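Local coordinates for protein ATP-dependent CLP protease, putative (Plasmodium falciparum, PDB 2F6I) that is the catalytic domain of a ClpP-type serine protease of the S14 family, which probably hydrolyses proteins to small peptides together with an ATP-dependent partner, at residues 35-40 against 61-66; 55-60 against 86-91; 69-74 against 95-100; 122-127 against 197-202. One frame throughout, in Å; residues are numbered along the deposited sequence.

Interaction 1: 35-40 against 61-66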
loop_
_atom_site.group_PDB
_atom_site.type_symbol
_atom_site.label_atom_id
_atom_site.label_comp_id
_atom_site.label_asym_id
_atom_site.label_seq_id
_atom_site.Cartn_x
_atom_site.Cartn_y
_atom_site.Cartn_z
ATOM N N PHE C 35 26.696 9.529 -30.556
ATOM C CA PHE C 35 27.639 9.259 -31.630
ATOM C C PHE C 35 26.915 8.766 -32.878
ATOM O O PHE C 35 27.331 9.060 -33.997
ATOM C CB PHE C 35 28.678 8.230 -31.173
ATOM C CG PHE C 35 29.468 7.621 -32.297
ATOM C CD1 PHE C 35 28.986 6.505 -32.981
ATOM C CD2 PHE C 35 30.689 8.166 -32.683
ATOM C CE1 PHE C 35 29.708 5.941 -34.029
ATOM C CE2 PHE C 35 31.420 7.608 -33.733
ATOM C CZ PHE C 35 30.928 6.496 -34.406
ATOM N N PHE C 36 25.836 8.012 -32.688
ATOM C CA PHE C 36 25.075 7.517 -33.824
ATOM C C PHE C 36 24.171 8.613 -34.357
ATOM O O PHE C 36 23.955 8.719 -35.564
ATOM C CB PHE C 36 24.240 6.295 -33.438
ATOM C CG PHE C 36 25.028 5.021 -33.400
ATOM C CD1 PHE C 36 25.296 4.386 -32.194
ATOM C CD2 PHE C 36 25.527 4.469 -34.574
ATOM C CE1 PHE C 36 26.051 3.214 -32.160
ATOM C CE2 PHE C 36 26.282 3.302 -34.549
ATOM C CZ PHE C 36 26.546 2.673 -33.340
ATOM N N PHE C 37 23.649 9.434 -33.452
ATOM C CA PHE C 37 22.777 10.527 -33.846
ATOM C C PHE C 37 23.526 11.478 -34.777
ATOM O O PHE C 37 22.982 11.929 -35.784
ATOM C CB PHE C 37 22.290 11.290 -32.615
ATOM C CG PHE C 37 21.285 12.359 -32.928
ATOM C CD1 PHE C 37 21.493 13.669 -32.514
ATOM C CD2 PHE C 37 20.122 12.054 -33.632
ATOM C CE1 PHE C 37 20.556 14.665 -32.797
ATOM C CE2 PHE C 37 19.180 13.039 -33.918
ATOM C CZ PHE C 37 19.396 14.347 -33.500
ATOM N N LYS C 38 24.779 11.776 -34.441
ATOM C CA LYS C 38 25.588 12.671 -35.257
ATOM C C LYS C 38 25.881 12.056 -36.625
ATOM O O LYS C 38 26.338 12.745 -37.538
ATOM C CB LYS C 38 26.898 13.016 -34.538
ATOM C CG LYS C 38 26.709 13.882 -33.291
ATOM C CD LYS C 38 28.035 14.160 -32.585
ATOM C CE LYS C 38 27.832 14.992 -31.317
ATOM N NZ LYS C 38 29.101 15.208 -30.553
ATOM N N LYS C 39 25.613 10.759 -36.761
ATOM C CA LYS C 39 25.828 10.058 -38.023
ATOM C C LYS C 39 24.502 9.786 -38.725
ATOM O O LYS C 39 24.420 8.926 -39.602
ATOM C CB LYS C 39 26.556 8.733 -37.796
ATOM C CG LYS C 39 28.048 8.858 -37.576
ATOM C CD LYS C 39 28.700 7.489 -37.661
ATOM C CE LYS C 39 30.215 7.594 -37.787
ATOM N NZ LYS C 39 30.823 6.282 -38.171
ATOM N N ARG C 40 23.467 10.518 -38.324
ATOM C CA ARG C 40 22.139 10.379 -38.910
ATOM C C ARG C 40 21.491 9.042 -38.583
ATOM O O ARG C 40 20.634 8.564 -39.325
ATOM C CB ARG C 40 22.217 10.536 -40.426
ATOM C CG ARG C 40 22.823 11.840 -40.882
ATOM C CD ARG C 40 21.951 12.467 -41.949
ATOM N NE ARG C 40 21.646 13.846 -41.608
ATOM C CZ ARG C 40 20.548 14.484 -41.985
ATOM N NH1 ARG C 40 19.636 13.868 -42.722
ATOM N NH2 ARG C 40 20.359 15.740 -41.618
ATOM N N LEU C 61 13.346 16.496 -36.990
ATOM C CA LEU C 61 13.333 17.886 -37.431
ATOM C C LEU C 61 14.727 18.493 -37.315
ATOM O O LEU C 61 15.141 19.284 -38.163
ATOM C CB LEU C 61 12.340 18.704 -36.599
ATOM C CG LEU C 61 10.860 18.363 -36.784
ATOM C CD1 LEU C 61 10.021 19.160 -35.802
ATOM C CD2 LEU C 61 10.441 18.664 -38.211
ATOM N N TYR C 62 15.451 18.116 -36.267
ATOM C CA TYR C 62 16.797 18.635 -36.061
ATOM C C TYR C 62 17.733 18.179 -37.167
ATOM O O TYR C 62 18.424 18.993 -37.776
ATOM C CB TYR C 62 17.351 18.190 -34.704
ATOM C CG TYR C 62 18.799 18.584 -34.491
ATOM C CD1 TYR C 62 19.838 17.756 -34.917
ATOM C CD2 TYR C 62 19.130 19.801 -33.898
ATOM C CE1 TYR C 62 21.170 18.131 -34.759
ATOM C CE2 TYR C 62 20.459 20.185 -33.738
ATOM C CZ TYR C 62 21.473 19.345 -34.169
ATOM O OH TYR C 62 22.790 19.721 -34.017
ATOM N N LEU C 63 17.760 16.876 -37.421
ATOM C CA LEU C 63 18.622 16.328 -38.458
ATOM C C LEU C 63 18.312 16.952 -39.815
ATOM O O LEU C 63 19.204 17.463 -40.488
ATOM C CB LEU C 63 18.466 14.806 -38.539
ATOM C CG LEU C 63 18.995 13.984 -37.358
ATOM C CD1 LEU C 63 18.698 12.507 -37.581
ATOM C CD2 LEU C 63 20.491 14.208 -37.208
ATOM N N ASP C 64 17.044 16.924 -40.211
ATOM C CA ASP C 64 16.654 17.482 -41.498
ATOM C C ASP C 64 17.057 18.948 -41.614
ATOM O O ASP C 64 17.165 19.480 -42.716
ATOM C CB ASP C 64 15.146 17.346 -41.708
ATOM C CG ASP C 64 14.748 17.491 -43.165
ATOM O OD1 ASP C 64 15.279 16.722 -43.997
ATOM O OD2 ASP C 64 13.911 18.364 -43.480
ATOM N N ASN C 65 17.287 19.593 -40.476
ATOM C CA ASN C 65 17.679 20.994 -40.465
ATOM C C ASN C 65 19.162 21.147 -40.807
ATOM O O ASN C 65 19.573 22.162 -41.369
ATOM C CB ASN C 65 17.398 21.611 -39.094
ATOM C CG ASN C 65 17.515 23.125 -39.099
ATOM O OD1 ASN C 65 18.541 23.678 -39.497
ATOM N ND2 ASN C 65 16.461 23.803 -38.653
ATOM N N ILE C 66 19.960 20.139 -40.462
ATOM C CA ILE C 66 21.393 20.159 -40.740
ATOM C C ILE C 66 21.594 20.047 -42.247
ATOM O O ILE C 66 22.132 20.950 -42.883
ATOM C CB ILE C 66 22.112 18.979 -40.047
ATOM C CG1 ILE C 66 21.841 19.011 -38.540
ATOM C CG2 ILE C 66 23.606 19.040 -40.328
ATOM C CD1 ILE C 66 22.296 20.284 -37.851
#
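A Schellman motif ends helix 30-37, and Phe37 and Arg40 from this turn pack on the last turns of helix 50-66. Arg40, with positive phi, is the C-prime residue. Its N bonds back to Phe37 O at 2.9 Å, while Ile41 N returns to Phe36 O.

Phe37 meets the second helix with its ring. The CG of Phe37 stands anti to the backbone N (chi1 -175°), which carries the ring toward Leu63 and Tyr62. Leu63 CD2 makes a CH-pi contact over one ring face, 4.1 Å from the Phe37 centroid and offset toward the rim. Leu63 CG touches Phe37 CE2 at 3.6 Å. The Tyr62 ring is inclined to the Phe37 ring, with planes 32° apart and CD1 of Tyr62 3.7 Å from Phe37 CZ.

Arg40 bends at chi2 and chi3. Its guanidinium lies against Leu63 CB, but its exact position is doubtful because NH2 sits too close to Leu63 O. The NH1 of Arg40 bonds to Ser97 OG, which also bonds to Asp64 OD1.

Leu63 also touches Ile42 and Ile71. The Tyr62 ring packs edge-to-face with the Phe35 ring of a neighbouring subunit. The contact thus joins the end of helix 30-37 to helix 50-66, next to strands 41-44 and 71-77 and at a subunit interface.

Interaction 2: 55-60 against 86-91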
loop_
_atom_site.group_PDB
_atom_site.type_symbol
_atom_site.label_atom_id
_atom_site.label_comp_id
_atom_site.label_asym_id
_atom_site.label_seq_id
_atom_site.Cartn_x
_atom_site.Cartn_y
_atom_site.Cartn_z
ATOM N N GLU C 55 10.431 13.104 -28.654
ATOM C CA GLU C 55 11.878 13.113 -28.812
ATOM C C GLU C 55 12.258 12.770 -30.249
ATOM O O GLU C 55 13.075 13.453 -30.865
ATOM C CB GLU C 55 12.521 12.110 -27.852
ATOM C CG GLU C 55 12.047 12.243 -26.418
ATOM C CD GLU C 55 12.749 11.282 -25.476
ATOM O OE1 GLU C 55 12.866 10.083 -25.821
ATOM O OE2 GLU C 55 13.178 11.724 -24.386
ATOM N N LEU C 56 11.660 11.707 -30.779
ATOM C CA LEU C 56 11.945 11.271 -32.140
ATOM C C LEU C 56 11.638 12.374 -33.148
ATOM O O LEU C 56 12.412 12.606 -34.077
ATOM C CB LEU C 56 11.132 10.016 -32.473
ATOM C CG LEU C 56 11.413 9.352 -33.822
ATOM C CD1 LEU C 56 12.892 9.013 -33.931
ATOM C CD2 LEU C 56 10.569 8.094 -33.954
ATOM N N ILE C 57 10.508 13.053 -32.962
ATOM C CA ILE C 57 10.124 14.136 -33.858
ATOM C C ILE C 57 11.148 15.264 -33.762
ATOM O O ILE C 57 11.605 15.783 -34.780
ATOM C CB ILE C 57 8.719 14.675 -33.513
ATOM C CG1 ILE C 57 7.667 13.635 -33.896
ATOM C CG2 ILE C 57 8.460 15.988 -34.247
ATOM C CD1 ILE C 57 6.248 14.035 -33.555
ATOM N N SER C 58 11.510 15.637 -32.538
ATOM C CA SER C 58 12.498 16.693 -32.335
ATOM C C SER C 58 13.770 16.344 -33.089
ATOM O O SER C 58 14.328 17.168 -33.814
ATOM C CB SER C 58 12.829 16.844 -30.850
ATOM O OG SER C 58 11.723 17.359 -30.137
ATOM N N GLN C 59 14.214 15.106 -32.904
ATOM C CA GLN C 59 15.424 14.604 -33.536
ATOM C C GLN C 59 15.351 14.599 -35.058
ATOM O O GLN C 59 16.322 14.953 -35.728
ATOM C CB GLN C 59 15.725 13.201 -33.006
ATOM C CG GLN C 59 16.283 13.217 -31.589
ATOM C CD GLN C 59 15.969 11.958 -30.814
ATOM O OE1 GLN C 59 16.104 10.846 -31.325
ATOM N NE2 GLN C 59 15.555 12.126 -29.564
ATOM N N LEU C 60 14.205 14.202 -35.602
ATOM C CA LEU C 60 14.039 14.172 -37.048
ATOM C C LEU C 60 14.100 15.588 -37.604
ATOM O O LEU C 60 14.828 15.857 -38.562
ATOM C CB LEU C 60 12.709 13.512 -37.425
ATOM C CG LEU C 60 12.645 11.995 -37.207
ATOM C CD1 LEU C 60 11.227 11.492 -37.395
ATOM C CD2 LEU C 60 13.591 11.309 -38.172
ATOM N N LEU C 86 0.861 8.274 -35.710
ATOM C CA LEU C 86 0.502 9.002 -36.915
ATOM C C LEU C 86 1.207 10.354 -36.952
ATOM O O LEU C 86 1.427 10.917 -38.023
ATOM C CB LEU C 86 -1.014 9.179 -36.981
ATOM C CG LEU C 86 -1.748 7.851 -37.186
ATOM C CD1 LEU C 86 -3.245 8.027 -36.962
ATOM C CD2 LEU C 86 -1.458 7.329 -38.590
ATOM N N ALA C 87 1.564 10.867 -35.777
ATOM C CA ALA C 87 2.266 12.142 -35.692
ATOM C C ALA C 87 3.678 11.939 -36.227
ATOM O O ALA C 87 4.187 12.751 -37.002
ATOM C CB ALA C 87 2.318 12.619 -34.252
ATOM N N ILE C 88 4.307 10.845 -35.807
ATOM C CA ILE C 88 5.652 10.533 -36.260
ATOM C C ILE C 88 5.629 10.302 -37.769
ATOM O O ILE C 88 6.555 10.694 -38.481
ATOM C CB ILE C 88 6.202 9.274 -35.559
ATOM C CG1 ILE C 88 6.410 9.565 -34.072
ATOM C CG2 ILE C 88 7.504 8.843 -36.202
ATOM C CD1 ILE C 88 6.918 8.378 -33.276
ATOM N N LEU C 89 4.560 9.675 -38.249
ATOM C CA LEU C 89 4.412 9.397 -39.672
ATOM C C LEU C 89 4.353 10.713 -40.452
ATOM O O LEU C 89 4.987 10.847 -41.500
ATOM C CB LEU C 89 3.142 8.578 -39.923
ATOM C CG LEU C 89 3.039 7.847 -41.263
ATOM C CD1 LEU C 89 4.140 6.798 -41.358
ATOM C CD2 LEU C 89 1.672 7.186 -41.387
ATOM N N ASP C 90 3.595 11.681 -39.938
ATOM C CA ASP C 90 3.482 12.981 -40.590
ATOM C C ASP C 90 4.858 13.626 -40.708
ATOM O O ASP C 90 5.238 14.104 -41.779
ATOM C CB ASP C 90 2.557 13.922 -39.807
ATOM C CG ASP C 90 1.092 13.730 -40.153
ATOM O OD1 ASP C 90 0.799 13.282 -41.280
ATOM O OD2 ASP C 90 0.232 14.048 -39.304
ATOM N N ILE C 91 5.595 13.638 -39.602
ATOM C CA ILE C 91 6.928 14.223 -39.573
ATOM C C ILE C 91 7.828 13.496 -40.565
ATOM O O ILE C 91 8.620 14.115 -41.275
ATOM C CB ILE C 91 7.542 14.137 -38.153
ATOM C CG1 ILE C 91 6.694 14.952 -37.173
ATOM C CG2 ILE C 91 8.972 14.660 -38.159
ATOM C CD1 ILE C 91 6.559 16.420 -37.546
#
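Segments 55-60 and 86-91 are helical and run almost parallel, with axes 9.9 Å apart at closest approach and N-to-C directions differing by 4°. Ile57 and Ile88 bring the two backbones nearest, their CA atoms 6.2 Å apart. The two helices pack side by side against the parallel sheet. Each is followed in the chain by a strand of that sheet, 71-77 and 99-104, as in an alternating beta-alpha fold.

Ile91 lies against two residues of the other helix. Its CG1 meets Ile57 CG2 at 3.6 Å, and the two side chains cross at about a right angle. Ile91 CG2 turns to Leu60 and touches Leu60 CD1 at 4.0 Å. The branches divide in this way because Ile91 CG1 stands anti to the carbonyl carbon (chi1 -63°) and CG2 anti to the backbone N.

Leu56 meets Ile88 on the side of the contact nearer the sheet. Leu56 CD2 touches Ile88 CD1 at 3.7 Å, again crossing at about a right angle. Ile57 CD1 reaches Ala87 CB at a looser 4.2 Å.

Leu56 and Leu60 also touch Ile42, while Ile57 packs on Phe104 of a neighbouring subunit. No hydrogen bond joins the segments. All six touching residues are apolar and buried, so van der Waals contact and the hydrophobic effect hold the helices together.

Interaction 3: 69-74 against 95-100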
loop_
_atom_site.group_PDB
_atom_site.type_symbol
_atom_site.label_atom_id
_atom_site.label_comp_id
_atom_site.label_asym_id
_atom_site.label_seq_id
_atom_site.Cartn_x
_atom_site.Cartn_y
_atom_site.Cartn_z
ATOM N N ASN C 69 20.522 14.546 -46.115
ATOM C CA ASN C 69 21.023 13.222 -46.452
ATOM C C ASN C 69 20.118 12.185 -45.801
ATOM O O ASN C 69 19.227 12.525 -45.025
ATOM C CB ASN C 69 22.462 13.046 -45.958
ATOM C CG ASN C 69 23.412 14.057 -46.570
ATOM O OD1 ASN C 69 23.350 14.339 -47.769
ATOM N ND2 ASN C 69 24.306 14.602 -45.752
ATOM N N ASP C 70 20.348 10.918 -46.117
ATOM C CA ASP C 70 19.538 9.842 -45.566
ATOM C C ASP C 70 19.654 9.663 -44.053
ATOM O O ASP C 70 20.742 9.737 -43.478
ATOM C CB ASP C 70 19.886 8.525 -46.267
ATOM C CG ASP C 70 19.248 8.409 -47.640
ATOM O OD1 ASP C 70 19.160 9.435 -48.348
ATOM O OD2 ASP C 70 18.842 7.288 -48.012
ATOM N N ILE C 71 18.508 9.435 -43.422
ATOM C CA ILE C 71 18.427 9.199 -41.989
ATOM C C ILE C 71 18.087 7.720 -41.810
ATOM O O ILE C 71 17.135 7.221 -42.417
ATOM C CB ILE C 71 17.308 10.045 -41.337
ATOM C CG1 ILE C 71 17.642 11.533 -41.445
ATOM C CG2 ILE C 71 17.131 9.642 -39.879
ATOM C CD1 ILE C 71 16.548 12.444 -40.919
ATOM N N LYS C 72 18.870 7.018 -40.996
ATOM C CA LYS C 72 18.625 5.602 -40.748
ATOM C C LYS C 72 17.976 5.414 -39.380
ATOM O O LYS C 72 18.430 5.982 -38.382
ATOM C CB LYS C 72 19.930 4.810 -40.800
ATOM C CG LYS C 72 19.740 3.329 -40.522
ATOM C CD LYS C 72 21.064 2.589 -40.380
ATOM C CE LYS C 72 21.827 2.525 -41.692
ATOM N NZ LYS C 72 23.074 1.722 -41.539
ATOM N N ILE C 73 16.918 4.610 -39.337
ATOM C CA ILE C 73 16.209 4.354 -38.090
ATOM C C ILE C 73 16.057 2.866 -37.780
ATOM O O ILE C 73 15.393 2.133 -38.518
ATOM C CB ILE C 73 14.798 4.987 -38.114
ATOM C CG1 ILE C 73 14.913 6.504 -38.265
ATOM C CG2 ILE C 73 14.041 4.640 -36.836
ATOM C CD1 ILE C 73 13.584 7.230 -38.226
ATOM N N TYR C 74 16.682 2.419 -36.693
ATOM C CA TYR C 74 16.567 1.026 -36.277
ATOM C C TYR C 74 15.258 0.946 -35.500
ATOM O O TYR C 74 14.992 1.792 -34.648
ATOM C CB TYR C 74 17.731 0.620 -35.369
ATOM C CG TYR C 74 19.069 0.513 -36.068
ATOM C CD1 TYR C 74 20.071 1.457 -35.844
ATOM C CD2 TYR C 74 19.338 -0.538 -36.945
ATOM C CE1 TYR C 74 21.311 1.356 -36.471
ATOM C CE2 TYR C 74 20.578 -0.649 -37.581
ATOM C CZ TYR C 74 21.558 0.303 -37.337
ATOM O OH TYR C 74 22.787 0.204 -37.952
ATOM N N ILE C 95 9.677 16.000 -43.570
ATOM C CA ILE C 95 11.075 16.326 -43.806
ATOM C C ILE C 95 11.537 15.933 -45.207
ATOM O O ILE C 95 10.969 15.040 -45.835
ATOM C CB ILE C 95 11.993 15.648 -42.758
ATOM C CG1 ILE C 95 11.895 14.128 -42.873
ATOM C CG2 ILE C 95 11.587 16.088 -41.361
ATOM C CD1 ILE C 95 12.852 13.384 -41.967
ATOM N N LYS C 96 12.568 16.616 -45.690
ATOM C CA LYS C 96 13.119 16.355 -47.013
ATOM C C LYS C 96 13.943 15.074 -47.041
ATOM O O LYS C 96 13.858 14.296 -47.992
ATOM C CB LYS C 96 13.984 17.538 -47.464
ATOM C CG LYS C 96 13.220 18.618 -48.225
ATOM C CD LYS C 96 11.981 19.082 -47.476
ATOM C CE LYS C 96 11.135 20.021 -48.328
ATOM N NZ LYS C 96 9.856 20.381 -47.652
ATOM N N SER C 97 14.734 14.860 -45.992
ATOM C CA SER C 97 15.580 13.677 -45.893
ATOM C C SER C 97 14.787 12.388 -46.065
ATOM O O SER C 97 13.661 12.264 -45.584
ATOM C CB SER C 97 16.287 13.636 -44.537
ATOM O OG SER C 97 17.135 14.750 -44.359
ATOM N N ASP C 98 15.384 11.428 -46.761
ATOM C CA ASP C 98 14.745 10.140 -46.958
ATOM C C ASP C 98 15.090 9.292 -45.743
ATOM O O ASP C 98 16.145 9.465 -45.134
ATOM C CB ASP C 98 15.251 9.483 -48.236
ATOM C CG ASP C 98 14.582 10.037 -49.481
ATOM O OD1 ASP C 98 14.567 11.274 -49.649
ATOM O OD2 ASP C 98 14.068 9.240 -50.294
ATOM N N ILE C 99 14.199 8.377 -45.393
ATOM C CA ILE C 99 14.412 7.536 -44.230
ATOM C C ILE C 99 14.468 6.053 -44.540
ATOM O O ILE C 99 13.506 5.487 -45.054
ATOM C CB ILE C 99 13.291 7.760 -43.193
ATOM C CG1 ILE C 99 13.315 9.210 -42.709
ATOM C CG2 ILE C 99 13.445 6.783 -42.032
ATOM C CD1 ILE C 99 12.248 9.541 -41.692
ATOM N N GLN C 100 15.595 5.416 -44.237
ATOM C CA GLN C 100 15.682 3.982 -44.448
ATOM C C GLN C 100 15.440 3.324 -43.098
ATOM O O GLN C 100 16.048 3.689 -42.095
ATOM C CB GLN C 100 17.032 3.569 -45.039
ATOM C CG GLN C 100 18.261 4.106 -44.364
ATOM C CD GLN C 100 19.526 3.614 -45.049
ATOM O OE1 GLN C 100 19.941 2.469 -44.861
ATOM N NE2 GLN C 100 20.130 4.472 -45.868
HETATM O O HOH W 1 17.787 11.838 -48.392
#
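Asp70 and Gln100 meet with their flat ends nearly perpendicular, the carboxylate and amide planes 83° apart. Asp70 OD2 stays 3.8 Å from Gln100 NE2, and this carboxylate oxygen instead forms salt bridges with Lys122 and Lys119. Asp70 OD1 touches Asp98 CB at 3.9 Å. The two carboxylates have almost parallel planes, 10° apart, but stay apart from each other. A water links Asp70 to the other segment by donating to OD1 and accepting from Asp98 N.

Gln100 CG sits between the backbone N and the carbonyl carbon (chi1 49°). This leans the chain toward the neighbouring strand. There its CG packs against Lys72 CB at 4.0 Å, and the two side chains cross obliquely.

The backbones pair as parallel strands of the beta-alpha-beta unit formed by strand 71-77, helix 82-94 and strand 99-104. Ile71 N donates to Asp98 O at 2.9 Å. Gln100 N then donates to Ile71 O, and Ile73 N to Gln100 O, both at 3.0 Å. The bonds pass alternately from one strand to the other, as parallel pairing requires.

Ile71, Ile73 and Ile99 pack on helix side chains: Ile71 on Leu63, Ile73 on Leu60 and Phe92, and Ile99 on Phe92. Ile95 meets Ile71 tip to tip from the loop after helix 82-94, with their CD1 atoms 4.0 Å apart. Ile73 crosses Ile99 at a slant and places its CD1 3.8 Å from Ile99 CG2.

Interaction 4: 122-127 against 197-202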
loop_
_atom_site.group_PDB
_atom_site.type_symbol
_atom_site.label_atom_id
_atom_site.label_comp_id
_atom_site.label_asym_id
_atom_site.label_seq_id
_atom_site.Cartn_x
_atom_site.Cartn_y
_atom_site.Cartn_z
ATOM N N LYS C 122 14.493 0.747 -49.422
ATOM C CA LYS C 122 15.395 0.890 -48.285
ATOM C C LYS C 122 14.767 0.483 -46.956
ATOM O O LYS C 122 15.136 0.993 -45.901
ATOM C CB LYS C 122 15.914 2.327 -48.203
ATOM C CG LYS C 122 16.779 2.718 -49.389
ATOM C CD LYS C 122 17.443 4.072 -49.183
ATOM C CE LYS C 122 18.335 4.429 -50.367
ATOM N NZ LYS C 122 19.044 5.727 -50.181
ATOM N N ARG C 123 13.810 -0.434 -47.018
ATOM C CA ARG C 123 13.150 -0.935 -45.820
ATOM C C ARG C 123 13.715 -2.329 -45.603
ATOM O O ARG C 123 13.516 -3.224 -46.425
ATOM C CB ARG C 123 11.638 -0.998 -46.030
ATOM C CG ARG C 123 11.011 0.347 -46.369
ATOM C CD ARG C 123 9.538 0.185 -46.698
ATOM N NE ARG C 123 9.342 -0.798 -47.760
ATOM C CZ ARG C 123 8.158 -1.271 -48.132
ATOM N NH1 ARG C 123 7.051 -0.851 -47.531
ATOM N NH2 ARG C 123 8.084 -2.177 -49.097
ATOM N N LYS C 124 14.435 -2.507 -44.501
ATOM C CA LYS C 124 15.053 -3.792 -44.214
ATOM C C LYS C 124 14.681 -4.369 -42.855
ATOM O O LYS C 124 14.009 -3.729 -42.044
ATOM C CB LYS C 124 16.573 -3.666 -44.311
ATOM C CG LYS C 124 17.061 -3.113 -45.638
ATOM C CD LYS C 124 18.581 -3.048 -45.685
ATOM C CE LYS C 124 19.070 -2.504 -47.017
ATOM N NZ LYS C 124 20.558 -2.492 -47.104
ATOM N N SER C 125 15.139 -5.592 -42.618
ATOM C CA SER C 125 14.877 -6.287 -41.373
ATOM C C SER C 125 15.889 -7.399 -41.159
ATOM O O SER C 125 16.272 -8.088 -42.104
ATOM C CB SER C 125 13.467 -6.883 -41.389
ATOM O OG SER C 125 13.289 -7.793 -40.317
ATOM N N LEU C 126 16.339 -7.557 -39.918
ATOM C CA LEU C 126 17.273 -8.620 -39.595
ATOM C C LEU C 126 16.448 -9.909 -39.590
ATOM O O LEU C 126 15.235 -9.872 -39.381
ATOM C CB LEU C 126 17.927 -8.361 -38.234
ATOM C CG LEU C 126 19.008 -7.272 -38.252
ATOM C CD1 LEU C 126 19.459 -6.964 -36.845
ATOM C CD2 LEU C 126 20.189 -7.741 -39.091
ATOM N N PRO C 127 17.098 -11.062 -39.814
ATOM C CA PRO C 127 16.503 -12.404 -39.867
ATOM C C PRO C 127 15.482 -12.836 -38.803
ATOM O O PRO C 127 14.395 -13.307 -39.141
ATOM C CB PRO C 127 17.728 -13.322 -39.870
ATOM C CG PRO C 127 18.769 -12.503 -40.522
ATOM C CD PRO C 127 18.567 -11.157 -39.879
ATOM N N ILE C 197 8.642 -4.865 -45.806
ATOM C CA ILE C 197 10.061 -4.570 -45.975
ATOM C C ILE C 197 10.481 -4.998 -47.373
ATOM O O ILE C 197 9.836 -5.843 -47.992
ATOM C CB ILE C 197 10.937 -5.320 -44.946
ATOM C CG1 ILE C 197 10.704 -6.827 -45.063
ATOM C CG2 ILE C 197 10.632 -4.818 -43.544
ATOM C CD1 ILE C 197 11.579 -7.662 -44.157
ATOM N N ASP C 198 11.567 -4.417 -47.866
ATOM C CA ASP C 198 12.053 -4.741 -49.199
ATOM C C ASP C 198 13.008 -5.927 -49.208
ATOM O O ASP C 198 13.001 -6.725 -50.144
ATOM C CB ASP C 198 12.735 -3.520 -49.810
ATOM C CG ASP C 198 11.848 -2.295 -49.787
ATOM O OD1 ASP C 198 10.744 -2.349 -50.370
ATOM O OD2 ASP C 198 12.250 -1.280 -49.183
ATOM N N GLU C 199 13.829 -6.053 -48.171
ATOM C CA GLU C 199 14.769 -7.163 -48.121
ATOM C C GLU C 199 15.194 -7.593 -46.727
ATOM O O GLU C 199 15.181 -6.807 -45.780
ATOM C CB GLU C 199 16.010 -6.832 -48.955
ATOM C CG GLU C 199 16.594 -5.460 -48.691
ATOM C CD GLU C 199 17.756 -5.141 -49.614
ATOM O OE1 GLU C 199 17.590 -5.278 -50.846
ATOM O OE2 GLU C 199 18.833 -4.747 -49.109
ATOM N N VAL C 200 15.564 -8.865 -46.619
ATOM C CA VAL C 200 16.016 -9.450 -45.366
ATOM C C VAL C 200 17.539 -9.464 -45.376
ATOM O O VAL C 200 18.151 -10.114 -46.221
ATOM C CB VAL C 200 15.509 -10.901 -45.211
ATOM C CG1 VAL C 200 16.049 -11.505 -43.925
ATOM C CG2 VAL C 200 13.985 -10.923 -45.220
ATOM N N ILE C 201 18.149 -8.745 -44.442
ATOM C CA ILE C 201 19.602 -8.685 -44.367
ATOM C C ILE C 201 20.213 -10.059 -44.125
ATOM O O ILE C 201 19.794 -10.788 -43.224
ATOM C CB ILE C 201 20.056 -7.726 -43.252
ATOM C CG1 ILE C 201 19.538 -6.315 -43.547
ATOM C CG2 ILE C 201 21.576 -7.724 -43.148
ATOM C CD1 ILE C 201 19.705 -5.338 -42.401
ATOM N N GLU C 202 21.196 -10.413 -44.946
ATOM C CA GLU C 202 21.879 -11.693 -44.820
ATOM C C GLU C 202 22.797 -11.601 -43.611
ATOM O O GLU C 202 23.407 -10.564 -43.354
ATOM C CB GLU C 202 22.687 -11.995 -46.080
#
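Arg123 can be followed outward along Asp198. Its CB lies 3.2 Å from Asp198 OD2. CG passes the same oxygen at 3.5 Å, and CD lies farther from it. The bend at chi3 (-55°) then brings the guanidinium round to the carboxylate. Arg123 NE gives a weak hydrogen bond to Asp198 OD2 and NH2 one to Asp198 OD1 at 3.0 Å, both within one salt bridge. OD1 lies close to the guanidinium plane, but NH2 approaches it from above the carboxylate plane. The two planes are 39° apart, so the pairing is not flat. NH1 of Arg123 turns to the backbone carbonyls of Ala116 and Phe168.

Asp198 is also held through the backbone. Asp198 OD2 accepts a hydrogen bond from Arg123 N at 2.8 Å, met on its anti side. Asp198 N in turn donates to Arg123 O at 2.7 Å.

Farther along, Lys124 and Glu199 lie side by side and point the same way. Lys124 NZ forms a salt bridge to Glu199 OE2 at 3.5 Å. Ser125 CB packs on Ile197 CD1 at 3.4 Å, and Ile201 N donates to Ser125 O at 3.1 Å.

Strand 199-200 is the outermost strand of the parallel sheet within this chain. Strand 123-125 lies between it and strand 99-104. Helix 188-194 packs against Ser125, Ile197 and Val200.

In the fold
Interactions 1, 2 and 3 form one connected group, with interaction 4 farther along the same sheet. Interactions 1 and 2 share helix 50-66, and their centres lie about 13 Å apart. Interaction 3 is about 9 Å from interaction 1 between centres, joined by Asp64 and Arg40 at Ser97. Leu60 of interaction 2 packs on the isoleucines of interaction 3. Along the chain, the segments of interaction 2 alternate with those of 1 and of 3. Interaction 4 comes last, centred about 16 Å from interaction 3, with the Asp70-Lys122 salt bridge between them. Interactions 1 and 2 pack helices beside the sheet; 3 and 4 join its neighbouring strands. All four also touch neighbouring subunits of the fourteen-chain assembly.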